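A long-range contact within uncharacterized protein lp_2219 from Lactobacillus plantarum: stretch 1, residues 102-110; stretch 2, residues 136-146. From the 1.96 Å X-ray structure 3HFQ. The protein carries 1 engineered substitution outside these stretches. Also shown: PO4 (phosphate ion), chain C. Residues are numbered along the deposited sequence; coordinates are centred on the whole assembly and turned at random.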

ATOM      1  N   SER A 102       9.466   3.896  -6.105  1.00  9.93           N
ATOM      2  CA  SER A 102       8.727   2.722  -6.548  1.00 11.15           C
ATOM      3  C   SER A 102       9.467   1.459  -6.136  1.00 11.39           C
ATOM      4  O   SER A 102      10.697   1.461  -5.998  1.00 10.99           O
ATOM      5  CB  SER A 102       8.510   2.740  -8.070  1.00 10.46           C
ATOM      6  OG  SER A 102       9.731   2.770  -8.784  1.00 16.08           O
ATOM      7  N   ALA A 103       8.705   0.390  -5.927  1.00  8.92           N
ATOM      8  CA  ALA A 103       9.255  -0.902  -5.525  1.00 10.88           C
ATOM      9  C   ALA A 103       8.933  -1.935  -6.593  1.00 12.06           C
ATOM     10  O   ALA A 103       7.795  -2.012  -7.048  1.00 13.42           O
ATOM     11  CB  ALA A 103       8.645  -1.330  -4.200  1.00 11.95           C
ATOM     12  N   ASN A 104       9.916  -2.735  -6.992  1.00  7.87           N
ATOM     13  CA  ASN A 104       9.659  -3.749  -8.007  1.00 10.10           C
ATOM     14  C   ASN A 104       9.843  -5.144  -7.429  1.00 11.68           C
ATOM     15  O   ASN A 104      10.942  -5.540  -7.047  1.00 15.71           O
ATOM     16  CB  ASN A 104      10.577  -3.560  -9.217  1.00 11.64           C
ATOM     17  CG  ASN A 104      10.120  -4.368 -10.418  1.00 14.99           C
ATOM     18  OD1 ASN A 104       9.982  -5.593 -10.346  1.00 12.21           O
ATOM     19  ND2 ASN A 104       9.878  -3.688 -11.530  1.00 14.57           N
ATOM     20  N   TYR A 105       8.745  -5.882  -7.385  1.00 11.85           N
ATOM     21  CA  TYR A 105       8.715  -7.230  -6.836  1.00  8.81           C
ATOM     22  C   TYR A 105       9.624  -8.223  -7.546  1.00 11.54           C
ATOM     23  O   TYR A 105      10.539  -8.781  -6.945  1.00 13.60           O
ATOM     24  CB  TYR A 105       7.274  -7.737  -6.862  1.00 10.89           C
ATOM     25  CG  TYR A 105       7.049  -9.051  -6.148  1.00  9.20           C
ATOM     26  CD1 TYR A 105       7.300 -10.270  -6.781  1.00 10.00           C
ATOM     27  CD2 TYR A 105       6.549  -9.073  -4.850  1.00 12.45           C
ATOM     28  CE1 TYR A 105       7.060 -11.483  -6.128  1.00 12.65           C
ATOM     29  CE2 TYR A 105       6.308 -10.274  -4.189  1.00 15.02           C
ATOM     30  CZ  TYR A 105       6.558 -11.471  -4.833  1.00 14.51           C
ATOM     31  OH  TYR A 105       6.301 -12.652  -4.169  1.00 18.04           O
ATOM     32  N   HIS A 106       9.371  -8.433  -8.830  1.00 10.50           N
ATOM     33  CA  HIS A 106      10.137  -9.389  -9.617  1.00 11.64           C
ATOM     34  C   HIS A 106      11.619  -9.048  -9.795  1.00 14.40           C
ATOM     35  O   HIS A 106      12.466  -9.941  -9.761  1.00 17.60           O
ATOM     36  CB  HIS A 106       9.455  -9.559 -10.974  1.00 15.79           C
ATOM     37  CG  HIS A 106       7.996  -9.890 -10.871  1.00 31.34           C
ATOM     38  ND1 HIS A 106       7.540 -11.125 -10.459  1.00 36.98           N
ATOM     39  CD2 HIS A 106       6.895  -9.134 -11.086  1.00 33.19           C
ATOM     40  CE1 HIS A 106       6.219 -11.115 -10.426  1.00 37.00           C
ATOM     41  NE2 HIS A 106       5.802  -9.917 -10.802  1.00 32.86           N
ATOM     42  N   LYS A 107      11.940  -7.768  -9.970  1.00 14.66           N
ATOM     43  CA  LYS A 107      13.332  -7.352 -10.156  1.00 17.09           C
ATOM     44  C   LYS A 107      14.126  -7.223  -8.858  1.00 18.49           C
ATOM     45  O   LYS A 107      15.358  -7.283  -8.874  1.00 16.33           O
ATOM     46  CB  LYS A 107      13.399  -6.012 -10.893  1.00 15.06           C
ATOM     47  CG  LYS A 107      12.931  -6.039 -12.334  1.00 19.64           C
ATOM     48  CD  LYS A 107      13.087  -4.648 -12.943  1.00 24.88           C
ATOM     49  CE  LYS A 107      13.094  -4.687 -14.456  1.00 31.91           C
ATOM     50  NZ  LYS A 107      13.392  -3.339 -15.022  1.00 35.90           N
ATOM     51  N   GLY A 108      13.422  -7.029  -7.745  1.00 11.39           N
ATOM     52  CA  GLY A 108      14.086  -6.884  -6.457  1.00  9.69           C
ATOM     53  C   GLY A 108      14.763  -5.531  -6.346  1.00 11.16           C
ATOM     54  O   GLY A 108      15.850  -5.402  -5.778  1.00 13.68           O
ATOM     55  N   THR A 109      14.102  -4.509  -6.876  1.00 11.16           N
ATOM     56  CA  THR A 109      14.659  -3.166  -6.875  1.00 10.76           C
ATOM     57  C   THR A 109      13.803  -2.087  -6.235  1.00 15.28           C
ATOM     58  O   THR A 109      12.588  -2.228  -6.081  1.00 12.23           O
ATOM     59  CB  THR A 109      14.940  -2.697  -8.314  1.00 13.25           C
ATOM     60  OG1 THR A 109      13.719  -2.735  -9.066  1.00 12.98           O
ATOM     61  CG2 THR A 109      15.961  -3.595  -8.985  1.00 11.10           C
ATOM     62  N   ALA A 110      14.477  -1.001  -5.868  1.00 10.43           N
ATOM     63  CA  ALA A 110      13.848   0.184  -5.307  1.00 10.81           C
ATOM     64  C   ALA A 110      14.349   1.246  -6.275  1.00 13.72           C
ATOM     65  O   ALA A 110      15.548   1.338  -6.541  1.00 12.83           O
ATOM     66  CB  ALA A 110      14.367   0.461  -3.901  1.00  9.75           C
ATOM     67  N   PRO A 136       8.434 -20.971  -0.767  1.00 18.76           N
ATOM     68  CA  PRO A 136       8.431 -21.041  -2.234  1.00 18.86           C
ATOM     69  C   PRO A 136       8.360 -19.669  -2.897  1.00 20.98           C
ATOM     70  O   PRO A 136       8.923 -19.456  -3.973  1.00 18.86           O
ATOM     71  CB  PRO A 136       7.190 -21.880  -2.538  1.00 24.17           C
ATOM     72  CG  PRO A 136       7.070 -22.762  -1.332  1.00 25.51           C
ATOM     73  CD  PRO A 136       7.349 -21.795  -0.204  1.00 18.88           C
ATOM     74  N   GLU A 137       7.663 -18.739  -2.253  1.00 17.85           N
ATOM     75  CA  GLU A 137       7.515 -17.396  -2.799  1.00 18.47           C
ATOM     76  C   GLU A 137       8.783 -16.567  -2.642  1.00 16.02           C
ATOM     77  O   GLU A 137       8.923 -15.512  -3.260  1.00 17.61           O
ATOM     78  CB  GLU A 137       6.348 -16.668  -2.115  1.00 18.22           C
ATOM     79  CG  GLU A 137       4.991 -17.328  -2.320  1.00 20.50           C
ATOM     80  CD  GLU A 137       4.632 -18.311  -1.219  1.00 27.73           C
ATOM     81  OE1 GLU A 137       5.540 -18.746  -0.479  1.00 27.28           O
ATOM     82  OE2 GLU A 137       3.434 -18.651  -1.100  1.00 28.92           O
ATOM     83  N   GLN A 138       9.714 -17.053  -1.831  1.00 12.82           N
ATOM     84  CA  GLN A 138      10.951 -16.324  -1.579  1.00 12.82           C
ATOM     85  C   GLN A 138      12.158 -16.838  -2.357  1.00 13.80           C
ATOM     86  O   GLN A 138      13.223 -17.060  -1.791  1.00 12.84           O
ATOM     87  CB  GLN A 138      11.239 -16.344  -0.078  1.00 14.81           C
ATOM     88  CG  GLN A 138      10.115 -15.730   0.744  1.00 14.39           C
ATOM     89  CD  GLN A 138      10.332 -15.871   2.235  1.00 16.04           C
ATOM     90  OE1 GLN A 138      10.413 -16.985   2.758  1.00 14.62           O
ATOM     91  NE2 GLN A 138      10.425 -14.743   2.931  1.00 12.97           N
ATOM     92  N   ASP A 139      11.987 -17.000  -3.664  1.00 15.58           N
ATOM     93  CA  ASP A 139      13.059 -17.488  -4.525  1.00 20.99           C
ATOM     94  C   ASP A 139      14.150 -16.445  -4.768  1.00 23.45           C
ATOM     95  O   ASP A 139      15.269 -16.786  -5.153  1.00 21.93           O
ATOM     96  CB  ASP A 139      12.485 -17.952  -5.871  1.00 25.67           C
ATOM     97  CG  ASP A 139      11.578 -16.916  -6.513  1.00 35.58           C
ATOM     98  OD1 ASP A 139      11.649 -16.753  -7.750  1.00 37.09           O
ATOM     99  OD2 ASP A 139      10.784 -16.274  -5.790  1.00 34.92           O
ATOM    100  N   GLY A 140      13.821 -15.177  -4.546  1.00 15.87           N
ATOM    101  CA  GLY A 140      14.792 -14.115  -4.745  1.00 13.48           C
ATOM    102  C   GLY A 140      14.318 -12.842  -4.071  1.00 17.59           C
ATOM    103  O   GLY A 140      13.319 -12.858  -3.357  1.00 12.78           O
ATOM    104  N   SER A 141      15.028 -11.738  -4.285  1.00 16.64           N
ATOM    105  CA  SER A 141      14.633 -10.472  -3.681  1.00 14.43           C
ATOM    106  C   SER A 141      13.329  -9.982  -4.288  1.00 13.21           C
ATOM    107  O   SER A 141      13.161  -9.991  -5.506  1.00 11.50           O
ATOM    108  CB  SER A 141      15.714  -9.411  -3.889  1.00 12.51           C
ATOM    109  OG  SER A 141      15.239  -8.138  -3.486  1.00 17.55           O
ATOM    110  N   HIS A 142      12.415  -9.543  -3.427  1.00 10.88           N
ATOM    111  CA  HIS A 142      11.117  -9.039  -3.857  1.00  8.98           C
ATOM    112  C   HIS A 142      10.762  -7.789  -3.046  1.00 11.27           C
ATOM    113  O   HIS A 142      10.226  -7.889  -1.947  1.00 12.50           O
ATOM    114  CB  HIS A 142      10.051 -10.123  -3.649  1.00 14.19           C
ATOM    115  CG  HIS A 142      10.258 -11.347  -4.493  1.00 14.43           C
ATOM    116  ND1 HIS A 142       9.983 -12.622  -4.037  1.00 18.79           N
ATOM    117  CD2 HIS A 142      10.684 -11.491  -5.769  1.00  8.87           C
ATOM    118  CE1 HIS A 142      10.232 -13.494  -5.000  1.00 15.15           C
ATOM    119  NE2 HIS A 142      10.658 -12.835  -6.060  1.00 19.50           N
ATOM    120  N   ILE A 143      11.070  -6.614  -3.589  1.00 10.61           N
ATOM    121  CA  ILE A 143      10.780  -5.358  -2.899  1.00 12.95           C
ATOM    122  C   ILE A 143       9.296  -5.044  -3.070  1.00 13.91           C
ATOM    123  O   ILE A 143       8.775  -5.081  -4.182  1.00 12.27           O
ATOM    124  CB  ILE A 143      11.638  -4.198  -3.468  1.00 10.74           C
ATOM    125  CG1 ILE A 143      13.120  -4.582  -3.429  1.00 12.10           C
ATOM    126  CG2 ILE A 143      11.427  -2.941  -2.641  1.00 10.98           C
ATOM    127  CD1 ILE A 143      13.638  -4.932  -2.033  1.00 15.59           C
ATOM    128  N   HIS A 144       8.616  -4.716  -1.975  1.00  9.20           N
ATOM    129  CA  HIS A 144       7.180  -4.462  -2.047  1.00  8.96           C
ATOM    130  C   HIS A 144       6.718  -3.147  -1.428  1.00 11.39           C
ATOM    131  O   HIS A 144       5.522  -2.835  -1.440  1.00 10.32           O
ATOM    132  CB  HIS A 144       6.437  -5.609  -1.358  1.00 12.37           C
ATOM    133  CG  HIS A 144       5.190  -6.035  -2.067  1.00 15.16           C
ATOM    134  ND1 HIS A 144       4.254  -5.138  -2.531  1.00 14.72           N
ATOM    135  CD2 HIS A 144       4.736  -7.264  -2.405  1.00 15.42           C
ATOM    136  CE1 HIS A 144       3.277  -5.795  -3.129  1.00 17.88           C
ATOM    137  NE2 HIS A 144       3.544  -7.089  -3.067  1.00 14.25           N
ATOM    138  N   TYR A 145       7.653  -2.373  -0.892  1.00  8.62           N
ATOM    139  CA  TYR A 145       7.289  -1.123  -0.242  1.00 11.91           C
ATOM    140  C   TYR A 145       8.481  -0.182  -0.193  1.00 15.75           C
ATOM    141  O   TYR A 145       9.595  -0.595   0.138  1.00 10.29           O
ATOM    142  CB  TYR A 145       6.779  -1.441   1.176  1.00  8.35           C
ATOM    143  CG  TYR A 145       6.380  -0.256   2.038  1.00  9.17           C
ATOM    144  CD1 TYR A 145       7.332   0.459   2.766  1.00  9.35           C
ATOM    145  CD2 TYR A 145       5.043   0.119   2.158  1.00 10.20           C
ATOM    146  CE1 TYR A 145       6.957   1.521   3.598  1.00 11.03           C
ATOM    147  CE2 TYR A 145       4.659   1.183   2.983  1.00  7.96           C
ATOM    148  CZ  TYR A 145       5.621   1.874   3.700  1.00 11.42           C
ATOM    149  OH  TYR A 145       5.252   2.924   4.513  1.00 12.04           O
ATOM    150  N   THR A 146       8.236   1.074  -0.552  1.00 10.76           N
ATOM    151  CA  THR A 146       9.258   2.114  -0.541  1.00 12.77           C
ATOM    152  C   THR A 146       8.568   3.409  -0.128  1.00 12.49           C
ATOM    153  O   THR A 146       7.984   4.100  -0.963  1.00 11.09           O
ATOM    154  CB  THR A 146       9.890   2.330  -1.938  1.00  7.66           C
ATOM    155  OG1 THR A 146       8.852   2.564  -2.898  1.00  7.43           O
ATOM    156  CG2 THR A 146      10.707   1.110  -2.358  1.00  6.38           C
TER
HETATM  157  P   PO4 C 402       1.913  -9.876  -3.490  1.00 18.55           P
HETATM  158  O1  PO4 C 402       1.215 -11.142  -4.115  1.00 21.26           O
HETATM  159  O2  PO4 C 402       0.908  -9.139  -2.528  1.00 16.27           O
HETATM  160  O3  PO4 C 402       3.192 -10.320  -2.682  1.00 26.00           O
HETATM  161  O4  PO4 C 402       2.341  -8.887  -4.643  1.00 24.62           O
HETATM  162  O   HOH W   1       7.092 -14.823  -5.337  1.00 18.46           O

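Strands that run antiparallel need not be joined as neighbours in a sheet, and this contact in lp_2219 is a compact example of two that pack without a hydrogen bond passing directly between them. Strand 102-104 and strand 143-146 run at 172° to one another, with their axes approaching to 5.0 Å. The register pairs Ala103 with His144, whose CA atoms lie 5.4 Å apart, and Tyr105 with His142, at a CA to CA distance of 4.2 Å. At the one place where a backbone bond might be expected, Tyr105 N lies 3.3 Å from Ile143 O, but the angle is poor. Weaker polar contacts occupy this region instead: His142 CA approaches Tyr105 O at 3.2 Å with an angle of 156° at the hydrogen, and Tyr105 CA lies 3.4 Å from Ile143 O. Ile143 N, buried by the contact, finds no partner anywhere in the model.

Stretch 1 keeps its shape through bonds of its own. Between its two strands the chain turns through residues 105-107, which have helical backbone angles. Asn104 anchors the turn: its N donates to Thr109 O at 2.9 Å, its O accepts from Gly108 N at 3.0 Å and more weakly from Thr109 N at 3.3 Å, and its OD1 receives Lys107 N at 3.0 Å. Gly108 ends the turn with a positive phi, a conformation that favours glycine. The neighbouring stretch adds a second constraint, since an ideal CB here would sit 2.8 Å from Ser141 OG, a clash. Gly108 CA itself lies 3.4 Å from Ser141 O.

Among the side chains, Tyr105 gives the fullest account of how a single aromatic residue can serve several neighbours. Its CA-to-CB bond points sideways, yet the end of the side chain comes nearer to stretch 2. The ring forms an offset stack with that of His142, the planes only 6° apart and the centroids separated by 4.2 Å. His142 CB also lies over the tyrosine face, 3.7 Å from the centroid of the Tyr105 ring, so a CH-pi contact accompanies the stack. At the tyrosine edge is His144, its CD2 3.5 Å from Tyr105 CD2. The phenol reaches farther through water 1, which is 2.6 Å from Tyr105 OH and donates to Glu137 O at 2.9 Å, bridging a gap too wide for a direct bond.

The apolar part of the contact is simpler. Ala103 and Ile143 point toward the opposing stretches, and Ala103 CB meets Ile143 CG2 at 3.6 Å. Thr146 also points inward, its CG2 3.7 Å from Ala103 CB and 4.0 Å from Ala110 CB, so its methyl extends the same apolar patch.

A phosphate ion, probably from the crystallisation liquor, adds a final polar contact: His144 NE2 donates to PO4 O4 at 2.7 Å, while Tyr105 CE2 lies 3.5 Å from PO4 O3.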